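Local coordinates for protein lombricine kinase (Urechis caupo, PDB 3JQ3) that probably catalyses the reversible, ATP-dependent phosphorylation of lombricine, as a phosphagen kinase of the ATP:guanido phosphotransferase family, at residues 115-120 / 221-226; 274-279 / 331-336; 303-308 / 324-329. All blocks are in the same frame, centred on the assembly; numbering follows the deposited sequence.

How the contacts relate
Following the chain from the N terminus, contact 1 comes first: it joins 115-120 to 221-226, neighbouring strands of the eight-stranded antiparallel sheet, and closes a loop of 100 residues. Contact 2 opens only after that, tying the loop segment 274-279 to the start of helix 333-355. Contact 3 is the most local, pairing 303-308 with 324-329 at the sheet's end, and lies wholly within the span that contact 2 bridges. Direct bonds join the three: Thr120 OG1 to Thr276 O between contacts 1 and 2, and Thr276 OG1 to Arg328 O between contacts 2 and 3. Each also brings at least one arginine to the same ADP.

Contact 1 (115-120 / 221-226); sequences SCRIRT and HMRVIS. With ADP (adenosine-5'-diphosphate), chain B.
Two antiparallel strands pair here in the middle of the catalytic-domain sheet, Ile118 facing Ser226 and Thr120 facing Val224 as hydrogen-bonded pairs, with Arg119 and Ile225 as the non-hydrogen-bonded pair between them. The pairing is regular: Ile118 N reaches Ser226 O at 2.9 Å (165° at the hydrogen), and Thr120 N reaches Val224 O at 3.1 Å. On the face of Ile118, Thr120, Val224 and Ser226, the Thr120 and Val224 side chains lie side by side against helix 233-252. The other face carries the nucleotide site of the phosphagen kinase fold, where arginines gather round the ADP phosphates. Arg117, its CG anti to the backbone N (chi1 -178°) and its chain extended, runs along one face of the adenine and past Ile225, with CD1 of Ile225 3.6 Å from Arg117 NH1. That NH1 donates to ADP O2B at 2.7 Å, while ADP O4' sits over the centre of one guanidinium face. Arg223 NH1 binds the same O2B at 3.3 Å, in its own guanidinium plane, so one oxygen joins two arginines across the strands. Arg119, bent at chi2 (84°), turns NE onto ADP O3B at 2.7 Å. At the N-terminal end of 115-120, Ser115 OG donates to adenine N1 at 2.7 Å.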
loop_
_atom_site.group_PDB
_atom_site.type_symbol
_atom_site.label_atom_id
_atom_site.label_comp_id
_atom_site.label_asym_id
_atom_site.label_seq_id
_atom_site.Cartn_x
_atom_site.Cartn_y
_atom_site.Cartn_z
ATOM N N SER A 115 -11.063 28.792 19.928
ATOM C CA SER A 115 -11.461 28.642 18.533
ATOM C C SER A 115 -12.540 27.577 18.364
ATOM O O SER A 115 -12.718 26.717 19.225
ATOM C CB SER A 115 -10.249 28.303 17.662
ATOM O OG SER A 115 -9.638 27.099 18.090
ATOM N N CYS A 116 -13.256 27.642 17.248
ATOM C CA CYS A 116 -14.313 26.680 16.967
ATOM C C CYS A 116 -14.163 26.089 15.575
ATOM O O CYS A 116 -13.776 26.778 14.634
ATOM C CB CYS A 116 -15.687 27.331 17.120
ATOM S SG CYS A 116 -16.009 27.968 18.773
ATOM N N ARG A 117 -14.481 24.806 15.450
ATOM C CA ARG A 117 -14.287 24.088 14.200
ATOM C C ARG A 117 -15.388 23.050 14.006
ATOM O O ARG A 117 -15.754 22.341 14.940
ATOM C CB ARG A 117 -12.912 23.415 14.205
ATOM C CG ARG A 117 -12.555 22.665 12.935
ATOM C CD ARG A 117 -11.102 22.204 12.982
ATOM N NE ARG A 117 -10.719 21.437 11.801
ATOM C CZ ARG A 117 -10.854 20.119 11.690
ATOM N NH1 ARG A 117 -10.476 19.504 10.576
ATOM N NH2 ARG A 117 -11.369 19.415 12.691
ATOM N N ILE A 118 -15.919 22.974 12.792
ATOM C CA ILE A 118 -16.939 21.985 12.465
ATOM C C ILE A 118 -16.648 21.371 11.104
ATOM O O ILE A 118 -16.493 22.087 10.115
ATOM C CB ILE A 118 -18.348 22.607 12.449
ATOM C CG1 ILE A 118 -18.696 23.176 13.828
ATOM C CG2 ILE A 118 -19.376 21.575 12.015
ATOM C CD1 ILE A 118 -20.013 23.932 13.867
ATOM N N ARG A 119 -16.562 20.046 11.054
ATOM C CA ARG A 119 -16.237 19.370 9.804
ATOM C C ARG A 119 -17.182 18.223 9.471
ATOM O O ARG A 119 -17.783 17.612 10.354
ATOM C CB ARG A 119 -14.783 18.876 9.810
ATOM C CG ARG A 119 -14.452 17.841 10.878
ATOM C CD ARG A 119 -14.818 16.423 10.443
ATOM N NE ARG A 119 -14.198 15.409 11.296
ATOM C CZ ARG A 119 -14.597 14.143 11.365
ATOM N NH1 ARG A 119 -13.973 13.289 12.170
ATOM N NH2 ARG A 119 -15.625 13.732 10.634
ATOM N N THR A 120 -17.306 17.948 8.178
ATOM C CA THR A 120 -18.053 16.797 7.693
ATOM C C THR A 120 -17.456 16.356 6.363
ATOM O O THR A 120 -16.557 17.007 5.831
ATOM C CB THR A 120 -19.549 17.119 7.508
ATOM O OG1 THR A 120 -20.291 15.902 7.346
ATOM C CG2 THR A 120 -19.761 18.001 6.291
ATOM N N HIS A 221 -14.415 12.281 -1.011
ATOM C CA HIS A 221 -14.503 13.116 -2.198
ATOM C C HIS A 221 -14.351 14.573 -1.784
ATOM O O HIS A 221 -13.498 15.293 -2.305
ATOM C CB HIS A 221 -15.828 12.904 -2.934
ATOM C CG HIS A 221 -15.929 11.579 -3.623
ATOM N ND1 HIS A 221 -17.133 11.031 -4.014
ATOM C CD2 HIS A 221 -14.976 10.685 -3.983
ATOM C CE1 HIS A 221 -16.917 9.863 -4.590
ATOM N NE2 HIS A 221 -15.616 9.629 -4.583
ATOM N N MET A 222 -15.174 14.992 -0.826
ATOM C CA MET A 222 -15.135 16.357 -0.316
ATOM C C MET A 222 -15.080 16.389 1.209
ATOM O O MET A 222 -15.926 15.805 1.887
ATOM C CB MET A 222 -16.344 17.152 -0.818
ATOM C CG MET A 222 -16.249 18.650 -0.560
ATOM S SD MET A 222 -17.499 19.609 -1.439
ATOM C CE MET A 222 -18.985 19.066 -0.600
ATOM N N ARG A 223 -14.067 17.067 1.741
ATOM C CA ARG A 223 -13.968 17.314 3.173
ATOM C C ARG A 223 -14.264 18.786 3.423
ATOM O O ARG A 223 -13.594 19.660 2.878
ATOM C CB ARG A 223 -12.576 16.962 3.695
ATOM C CG ARG A 223 -12.351 17.337 5.158
ATOM C CD ARG A 223 -12.695 16.197 6.108
ATOM N NE ARG A 223 -11.521 15.394 6.446
ATOM C CZ ARG A 223 -10.782 15.567 7.540
ATOM N NH1 ARG A 223 -11.096 16.516 8.413
ATOM N NH2 ARG A 223 -9.729 14.791 7.763
ATOM N N VAL A 224 -15.278 19.058 4.236
ATOM C CA VAL A 224 -15.702 20.431 4.488
ATOM C C VAL A 224 -15.354 20.865 5.906
ATOM O O VAL A 224 -15.614 20.146 6.869
ATOM C CB VAL A 224 -17.215 20.607 4.255
ATOM C CG1 VAL A 224 -17.611 22.063 4.424
ATOM C CG2 VAL A 224 -17.598 20.106 2.870
ATOM N N ILE A 225 -14.763 22.047 6.029
ATOM C CA ILE A 225 -14.322 22.541 7.328
ATOM C C ILE A 225 -14.661 24.015 7.512
ATOM O O ILE A 225 -14.212 24.860 6.743
ATOM C CB ILE A 225 -12.802 22.359 7.507
ATOM C CG1 ILE A 225 -12.417 20.890 7.317
ATOM C CG2 ILE A 225 -12.367 22.864 8.873
ATOM C CD1 ILE A 225 -10.936 20.658 7.145
ATOM N N SER A 226 -15.458 24.311 8.532
ATOM C CA SER A 226 -15.776 25.685 8.900
ATOM C C SER A 226 -15.075 25.992 10.213
ATOM O O SER A 226 -15.069 25.159 11.118
ATOM C CB SER A 226 -17.289 25.860 9.056
ATOM O OG SER A 226 -17.624 27.186 9.434
HETATM P PB ADP B . -10.359 15.683 12.203
HETATM O O1B ADP B . -9.670 14.474 11.615
HETATM O O2B ADP B . -10.063 16.984 11.499
HETATM O O3B ADP B . -11.821 15.468 12.506
HETATM P PA ADP B . -8.101 15.764 13.911
HETATM O O1A ADP B . -7.470 14.962 12.798
HETATM O O2A ADP B . -7.905 15.347 15.350
HETATM O O3A ADP B . -9.691 15.860 13.659
HETATM O "O5'" ADP B . -7.601 17.290 13.796
HETATM C "C5'" ADP B . -7.149 17.851 12.564
HETATM C "C4'" ADP B . -6.591 19.241 12.846
HETATM O "O4'" ADP B . -7.652 20.160 13.127
HETATM C "C3'" ADP B . -5.674 19.232 14.059
HETATM O "O3'" ADP B . -4.349 19.606 13.669
HETATM C "C2'" ADP B . -6.230 20.273 15.011
HETATM O "O2'" ADP B . -5.196 21.167 15.430
HETATM C "C1'" ADP B . -7.283 21.017 14.209
HETATM N N9 ADP B . -8.460 21.360 15.051
HETATM C C8 ADP B . -9.372 20.497 15.540
HETATM N N7 ADP B . -10.317 21.147 16.270
HETATM C C5 ADP B . -10.016 22.459 16.254
HETATM C C6 ADP B . -10.599 23.699 16.821
HETATM N N6 ADP B . -11.725 23.676 17.576
HETATM N N1 ADP B . -9.964 24.861 16.561
HETATM C C2 ADP B . -8.842 24.907 15.815
HETATM N N3 ADP B . -8.262 23.824 15.270
HETATM C C4 ADP B . -8.791 22.591 15.451
#

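Contact 2 (274-279 / 331-336); sequences LGTGLR and KSEREF. With ADP (adenosine-5'-diphosphate), chain B.
A type II' beta turn, Leu274 to Gly277, leads into the nucleotide-binding strand 279-285; Thr276 of the turn and Leu278 just after it pack against the first turn of helix 333-355. No direct hydrogen bond crosses between the segments; the evidence for the contact is side-chain packing and bridging water. With chi1 at 61°, Thr276 splits its two branches: CG2 lies in the plane of the Phe336 ring at its edge, 3.7 Å from CE1, whereas OG1 approaches the same CE1 obliquely at 3.5 Å. The polar partner of Thr276 OG1 is the carbonyl oxygen of Arg328, to which the hydroxyl is hydrogen-bonded. Leu278 divides its methyls between two helix residues, CD1 against Glu333 CB at 3.7 Å and CD2 against Phe336 CB at 3.8 Å. The Glu333 chain bends at chi2 (83°), carrying its carboxylate alongside Thr276. There a water donates to both Thr276 O and Glu333 OE2, 2.8 Å from the former, and a second water lies 2.7 Å from OE2, linking it to Gly275 O. Glu333 OE1 is held by Asp97 N. Arg279 starts out away from the helix; its NE makes a weak hydrogen bond to ADP O3B, and its NH2 a salt bridge with Asp322. The turn is thus set between strand 113-122, where Leu278 touches Ile118, and helices 333-355 and 233-252, the latter supplying Phe240 to Leu278 and Phe237 to Glu333.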
loop_
_atom_site.group_PDB
_atom_site.type_symbol
_atom_site.label_atom_id
_atom_site.label_comp_id
_atom_site.label_asym_id
_atom_site.label_seq_id
_atom_site.Cartn_x
_atom_site.Cartn_y
_atom_site.Cartn_z
ATOM N N LEU A 274 -20.430 7.663 9.486
ATOM C CA LEU A 274 -21.749 7.732 8.860
ATOM C C LEU A 274 -22.678 8.695 9.594
ATOM O O LEU A 274 -22.322 9.244 10.636
ATOM C CB LEU A 274 -22.391 6.344 8.808
ATOM C CG LEU A 274 -21.794 5.337 7.826
ATOM C CD1 LEU A 274 -22.345 3.948 8.090
ATOM C CD2 LEU A 274 -22.061 5.768 6.389
ATOM N N GLY A 275 -23.874 8.888 9.044
ATOM C CA GLY A 275 -24.874 9.742 9.657
ATOM C C GLY A 275 -24.664 11.214 9.363
ATOM O O GLY A 275 -25.199 11.746 8.391
ATOM N N THR A 276 -23.881 11.873 10.209
ATOM C CA THR A 276 -23.592 13.289 10.045
ATOM C C THR A 276 -22.153 13.512 9.587
ATOM O O THR A 276 -21.819 14.568 9.044
ATOM C CB THR A 276 -23.799 14.049 11.365
ATOM O OG1 THR A 276 -22.909 13.525 12.359
ATOM C CG2 THR A 276 -25.229 13.900 11.846
ATOM N N GLY A 277 -21.305 12.513 9.817
ATOM C CA GLY A 277 -19.882 12.640 9.556
ATOM C C GLY A 277 -19.345 13.902 10.199
ATOM O O GLY A 277 -18.266 14.382 9.854
ATOM N N LEU A 278 -20.104 14.430 11.154
ATOM C CA LEU A 278 -19.825 15.744 11.709
ATOM C C LEU A 278 -19.025 15.698 13.005
ATOM O O LEU A 278 -19.408 15.026 13.963
ATOM C CB LEU A 278 -21.134 16.512 11.921
ATOM C CG LEU A 278 -21.043 17.904 12.550
ATOM C CD1 LEU A 278 -22.029 18.853 11.891
ATOM C CD2 LEU A 278 -21.265 17.843 14.059
ATOM N N ARG A 279 -17.911 16.421 13.024
ATOM C CA ARG A 279 -17.153 16.618 14.252
ATOM C C ARG A 279 -17.051 18.105 14.561
ATOM O O ARG A 279 -16.273 18.829 13.941
ATOM C CB ARG A 279 -15.756 16.007 14.156
ATOM C CG ARG A 279 -15.060 15.871 15.509
ATOM C CD ARG A 279 -13.661 15.273 15.375
ATOM N NE ARG A 279 -12.636 16.298 15.207
ATOM C CZ ARG A 279 -11.931 16.814 16.208
ATOM N NH1 ARG A 279 -12.133 16.397 17.448
ATOM N NH2 ARG A 279 -11.020 17.746 15.969
ATOM N N LYS A 331 -28.154 11.358 15.854
ATOM C CA LYS A 331 -28.529 12.748 16.093
ATOM C C LYS A 331 -28.243 13.610 14.870
ATOM O O LYS A 331 -27.365 13.293 14.073
ATOM C CB LYS A 331 -27.807 13.307 17.319
ATOM C CG LYS A 331 -28.602 13.192 18.609
ATOM C CD LYS A 331 -27.953 13.991 19.728
ATOM C CE LYS A 331 -26.967 13.150 20.520
ATOM N NZ LYS A 331 -27.664 12.253 21.484
ATOM N N SER A 332 -28.992 14.696 14.722
ATOM C CA SER A 332 -28.809 15.595 13.588
ATOM C C SER A 332 -27.609 16.512 13.801
ATOM O O SER A 332 -27.113 16.647 14.919
ATOM C CB SER A 332 -30.068 16.427 13.356
ATOM O OG SER A 332 -30.343 17.246 14.479
ATOM N N GLU A 333 -27.144 17.138 12.723
ATOM C CA GLU A 333 -26.013 18.057 12.801
ATOM C C GLU A 333 -26.270 19.138 13.841
ATOM O O GLU A 333 -25.497 19.312 14.782
ATOM C CB GLU A 333 -25.746 18.709 11.444
ATOM C CG GLU A 333 -25.310 17.748 10.347
ATOM C CD GLU A 333 -26.477 17.056 9.668
ATOM O OE1 GLU A 333 -27.635 17.267 10.089
ATOM O OE2 GLU A 333 -26.234 16.299 8.707
ATOM N N ARG A 334 -27.368 19.862 13.662
ATOM C CA ARG A 334 -27.731 20.945 14.563
ATOM C C ARG A 334 -27.761 20.479 16.020
ATOM O O ARG A 334 -27.455 21.251 16.928
ATOM C CB ARG A 334 -29.083 21.541 14.150
ATOM C CG ARG A 334 -29.446 22.854 14.834
ATOM C CD ARG A 334 -30.233 22.613 16.102
ATOM N NE ARG A 334 -31.308 21.654 15.879
ATOM C CZ ARG A 334 -32.015 21.088 16.851
ATOM N NH1 ARG A 334 -31.759 21.386 18.117
ATOM N NH2 ARG A 334 -32.973 20.219 16.557
ATOM N N GLU A 335 -28.115 19.217 16.242
ATOM C CA GLU A 335 -28.224 18.696 17.604
ATOM C C GLU A 335 -26.883 18.257 18.199
ATOM O O GLU A 335 -26.691 18.319 19.413
ATOM C CB GLU A 335 -29.254 17.566 17.686
ATOM C CG GLU A 335 -29.527 17.103 19.108
ATOM C CD GLU A 335 -30.970 16.685 19.332
ATOM O OE1 GLU A 335 -31.699 16.485 18.337
ATOM O OE2 GLU A 335 -31.375 16.562 20.509
ATOM N N PHE A 336 -25.958 17.815 17.356
ATOM C CA PHE A 336 -24.609 17.522 17.823
ATOM C C PHE A 336 -23.925 18.817 18.241
ATOM O O PHE A 336 -23.193 18.856 19.229
ATOM C CB PHE A 336 -23.787 16.830 16.738
ATOM C CG PHE A 336 -23.981 15.341 16.678
ATOM C CD1 PHE A 336 -24.377 14.727 15.503
ATOM C CD2 PHE A 336 -23.756 14.556 17.795
ATOM C CE1 PHE A 336 -24.547 13.355 15.443
ATOM C CE2 PHE A 336 -23.929 13.186 17.744
ATOM C CZ PHE A 336 -24.324 12.584 16.567
HETATM P PB ADP B . -10.359 15.683 12.203
HETATM O O1B ADP B . -9.670 14.474 11.615
HETATM O O2B ADP B . -10.063 16.984 11.499
HETATM O O3B ADP B . -11.821 15.468 12.506
HETATM P PA ADP B . -8.101 15.764 13.911
HETATM O O1A ADP B . -7.470 14.962 12.798
HETATM O O2A ADP B . -7.905 15.347 15.350
HETATM O O3A ADP B . -9.691 15.860 13.659
HETATM O "O5'" ADP B . -7.601 17.290 13.796
HETATM C "C5'" ADP B . -7.149 17.851 12.564
HETATM C "C4'" ADP B . -6.591 19.241 12.846
HETATM O "O4'" ADP B . -7.652 20.160 13.127
HETATM C "C3'" ADP B . -5.674 19.232 14.059
HETATM O "O3'" ADP B . -4.349 19.606 13.669
HETATM C "C2'" ADP B . -6.230 20.273 15.011
HETATM O "O2'" ADP B . -5.196 21.167 15.430
HETATM C "C1'" ADP B . -7.283 21.017 14.209
HETATM N N9 ADP B . -8.460 21.360 15.051
HETATM C C8 ADP B . -9.372 20.497 15.540
HETATM N N7 ADP B . -10.317 21.147 16.270
HETATM C C5 ADP B . -10.016 22.459 16.254
HETATM C C6 ADP B . -10.599 23.699 16.821
HETATM N N6 ADP B . -11.725 23.676 17.576
HETATM N N1 ADP B . -9.964 24.861 16.561
HETATM C C2 ADP B . -8.842 24.907 15.815
HETATM N N3 ADP B . -8.262 23.824 15.270
HETATM C C4 ADP B . -8.791 22.591 15.451
HETATM O O HOH W 1 -27.339 13.902 8.155
HETATM O O HOH W 2 -23.455 16.473 7.808
#

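Contact 3 (303-308 / 324-329); sequences QLQKRG and SNAARL. With ADP (adenosine-5'-diphosphate), chain B.
Backbone pairing makes the tight part of this contact, where Leu304 and Gln305 run antiparallel to Asn325 and Ser324. Gln305 and Ser324 exchange two hydrogen bonds, Gln305 N to Ser324 O at 2.6 Å and Ser324 N to Gln305 O at 3.0 Å. Leu304 CD2 also lies against Ser324 O, at 3.4 Å. Beyond Asn325 the pairing slackens: Ala326 N reaches Gln303 O at 3.3 Å, approaching 40° out of the carbonyl plane, and a water bridges that same oxygen to Ala327 N. The exposed side is thinner, with Gln305 CG resting on Ala326 CB at 3.6 Å. A second water joins four groups, donating to Gln305 OE1 and Asn325 O and accepting from Ser324 OG and Arg328 NH2. Arg328 NH1 meanwhile donates to Asn325 O at 2.8 Å and to Ala327 O, both near its guanidinium plane, which fixes the rotation of the group. Arg307, bent at chi3 (75°), sends NH1 to ADP O2A at 3.0 Å, adding an alpha-phosphate contact to the beta-phosphate arginines of the nucleotide site. Strand 304-307 is the outermost of the sheet within this chain; Leu304 is backed by Val299 of helix 295-301 and Leu347 of helix 333-355, whose Phe336 also meets Asn325 and Ala327.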
loop_
_atom_site.group_PDB
_atom_site.type_symbol
_atom_site.label_atom_id
_atom_site.label_comp_id
_atom_site.label_asym_id
_atom_site.label_seq_id
_atom_site.Cartn_x
_atom_site.Cartn_y
_atom_site.Cartn_z
ATOM N N GLN A 303 -20.861 12.895 26.681
ATOM C CA GLN A 303 -20.856 12.383 25.317
ATOM C C GLN A 303 -19.966 13.236 24.423
ATOM O O GLN A 303 -20.311 13.537 23.280
ATOM C CB GLN A 303 -22.277 12.307 24.757
ATOM C CG GLN A 303 -23.151 11.282 25.460
ATOM C CD GLN A 303 -24.371 10.899 24.649
ATOM O OE1 GLN A 303 -25.301 11.688 24.492
ATOM N NE2 GLN A 303 -24.377 9.674 24.136
ATOM N N LEU A 304 -18.815 13.621 24.965
ATOM C CA LEU A 304 -17.821 14.382 24.222
ATOM C C LEU A 304 -16.542 13.568 24.092
ATOM O O LEU A 304 -16.390 12.532 24.735
ATOM C CB LEU A 304 -17.512 15.701 24.932
ATOM C CG LEU A 304 -18.639 16.726 25.055
ATOM C CD1 LEU A 304 -18.200 17.896 25.920
ATOM C CD2 LEU A 304 -19.081 17.206 23.682
ATOM N N GLN A 305 -15.628 14.047 23.257
ATOM C CA GLN A 305 -14.310 13.444 23.128
ATOM C C GLN A 305 -13.224 14.471 23.400
ATOM O O GLN A 305 -13.384 15.656 23.119
ATOM C CB GLN A 305 -14.114 12.830 21.743
ATOM C CG GLN A 305 -14.540 11.382 21.648
ATOM C CD GLN A 305 -13.693 10.593 20.670
ATOM O OE1 GLN A 305 -13.335 11.087 19.600
ATOM N NE2 GLN A 305 -13.360 9.359 21.036
ATOM N N LYS A 306 -12.108 14.000 23.938
ATOM C CA LYS A 306 -11.013 14.873 24.330
ATOM C C LYS A 306 -9.725 14.431 23.639
ATOM O O LYS A 306 -9.470 13.235 23.495
ATOM C CB LYS A 306 -10.855 14.833 25.851
ATOM C CG LYS A 306 -9.584 15.451 26.382
ATOM C CD LYS A 306 -9.219 14.824 27.717
ATOM C CE LYS A 306 -9.132 13.312 27.587
ATOM N NZ LYS A 306 -8.646 12.664 28.832
ATOM N N ARG A 307 -8.924 15.396 23.195
ATOM C CA ARG A 307 -7.640 15.090 22.575
ATOM C C ARG A 307 -6.708 16.301 22.580
ATOM O O ARG A 307 -7.088 17.385 23.022
ATOM C CB ARG A 307 -7.827 14.548 21.152
ATOM C CG ARG A 307 -8.286 15.574 20.129
ATOM C CD ARG A 307 -8.658 14.913 18.803
ATOM N NE ARG A 307 -9.947 14.226 18.871
ATOM C CZ ARG A 307 -10.550 13.651 17.833
ATOM N NH1 ARG A 307 -9.982 13.673 16.633
ATOM N NH2 ARG A 307 -11.722 13.051 17.993
ATOM N N GLY A 308 -5.488 16.106 22.092
ATOM C CA GLY A 308 -4.486 17.155 22.101
ATOM C C GLY A 308 -4.820 18.316 21.188
ATOM O O GLY A 308 -5.760 18.247 20.399
ATOM N N SER A 324 -14.893 17.690 21.455
ATOM C CA SER A 324 -15.849 17.549 20.361
ATOM C C SER A 324 -16.918 16.507 20.672
ATOM O O SER A 324 -16.794 15.751 21.632
ATOM C CB SER A 324 -15.121 17.165 19.071
ATOM O OG SER A 324 -14.577 15.860 19.163
ATOM N N ASN A 325 -17.972 16.470 19.862
ATOM C CA ASN A 325 -18.974 15.418 19.996
ATOM C C ASN A 325 -18.370 14.057 19.668
ATOM O O ASN A 325 -17.626 13.912 18.700
ATOM C CB ASN A 325 -20.197 15.693 19.118
ATOM C CG ASN A 325 -19.839 15.887 17.661
ATOM O OD1 ASN A 325 -19.118 16.819 17.308
ATOM N ND2 ASN A 325 -20.351 15.013 16.801
ATOM N N ALA A 326 -18.683 13.061 20.485
ATOM C CA ALA A 326 -18.089 11.741 20.322
ATOM C C ALA A 326 -18.771 10.936 19.224
ATOM O O ALA A 326 -18.110 10.230 18.466
ATOM C CB ALA A 326 -18.116 10.977 21.641
ATOM N N ALA A 327 -20.092 11.046 19.135
ATOM C CA ALA A 327 -20.862 10.241 18.191
ATOM C C ALA A 327 -20.989 10.901 16.820
ATOM O O ALA A 327 -20.651 12.072 16.646
ATOM C CB ALA A 327 -22.238 9.925 18.760
ATOM N N ARG A 328 -21.475 10.133 15.849
ATOM C CA ARG A 328 -21.710 10.639 14.500
ATOM C C ARG A 328 -23.125 10.296 14.044
ATOM O O ARG A 328 -23.690 10.972 13.185
ATOM C CB ARG A 328 -20.696 10.050 13.518
ATOM C CG ARG A 328 -19.242 10.273 13.897
ATOM C CD ARG A 328 -18.824 11.722 13.708
ATOM N NE ARG A 328 -17.420 11.929 14.056
ATOM C CZ ARG A 328 -16.995 12.364 15.239
ATOM N NH1 ARG A 328 -17.867 12.648 16.197
ATOM N NH2 ARG A 328 -15.696 12.519 15.463
ATOM N N LEU A 329 -23.688 9.238 14.626
ATOM C CA LEU A 329 -25.021 8.765 14.265
ATOM C C LEU A 329 -26.042 9.052 15.355
ATOM O O LEU A 329 -25.686 9.399 16.479
ATOM C CB LEU A 329 -25.003 7.256 14.007
ATOM C CG LEU A 329 -24.732 6.710 12.605
ATOM C CD1 LEU A 329 -24.711 5.193 12.648
ATOM C CD2 LEU A 329 -25.782 7.189 11.627
HETATM P PB ADP B . -10.359 15.683 12.203
HETATM O O1B ADP B . -9.670 14.474 11.615
HETATM O O2B ADP B . -10.063 16.984 11.499
HETATM O O3B ADP B . -11.821 15.468 12.506
HETATM P PA ADP B . -8.101 15.764 13.911
HETATM O O1A ADP B . -7.470 14.962 12.798
HETATM O O2A ADP B . -7.905 15.347 15.350
HETATM O O3A ADP B . -9.691 15.860 13.659
HETATM O "O5'" ADP B . -7.601 17.290 13.796
HETATM C "C5'" ADP B . -7.149 17.851 12.564
HETATM C "C4'" ADP B . -6.591 19.241 12.846
HETATM O "O4'" ADP B . -7.652 20.160 13.127
HETATM C "C3'" ADP B . -5.674 19.232 14.059
HETATM O "O3'" ADP B . -4.349 19.606 13.669
HETATM C "C2'" ADP B . -6.230 20.273 15.011
HETATM O "O2'" ADP B . -5.196 21.167 15.430
HETATM C "C1'" ADP B . -7.283 21.017 14.209
HETATM N N9 ADP B . -8.460 21.360 15.051
HETATM C C8 ADP B . -9.372 20.497 15.540
HETATM N N7 ADP B . -10.317 21.147 16.270
HETATM C C5 ADP B . -10.016 22.459 16.254
HETATM C C6 ADP B . -10.599 23.699 16.821
HETATM N N6 ADP B . -11.725 23.676 17.576
HETATM N N1 ADP B . -9.964 24.861 16.561
HETATM C C2 ADP B . -8.842 24.907 15.815
HETATM N N3 ADP B . -8.262 23.824 15.270
HETATM C C4 ADP B . -8.791 22.591 15.451
HETATM O O HOH W 3 -21.701 12.574 21.088
HETATM O O HOH W 4 -14.804 13.076 18.064
#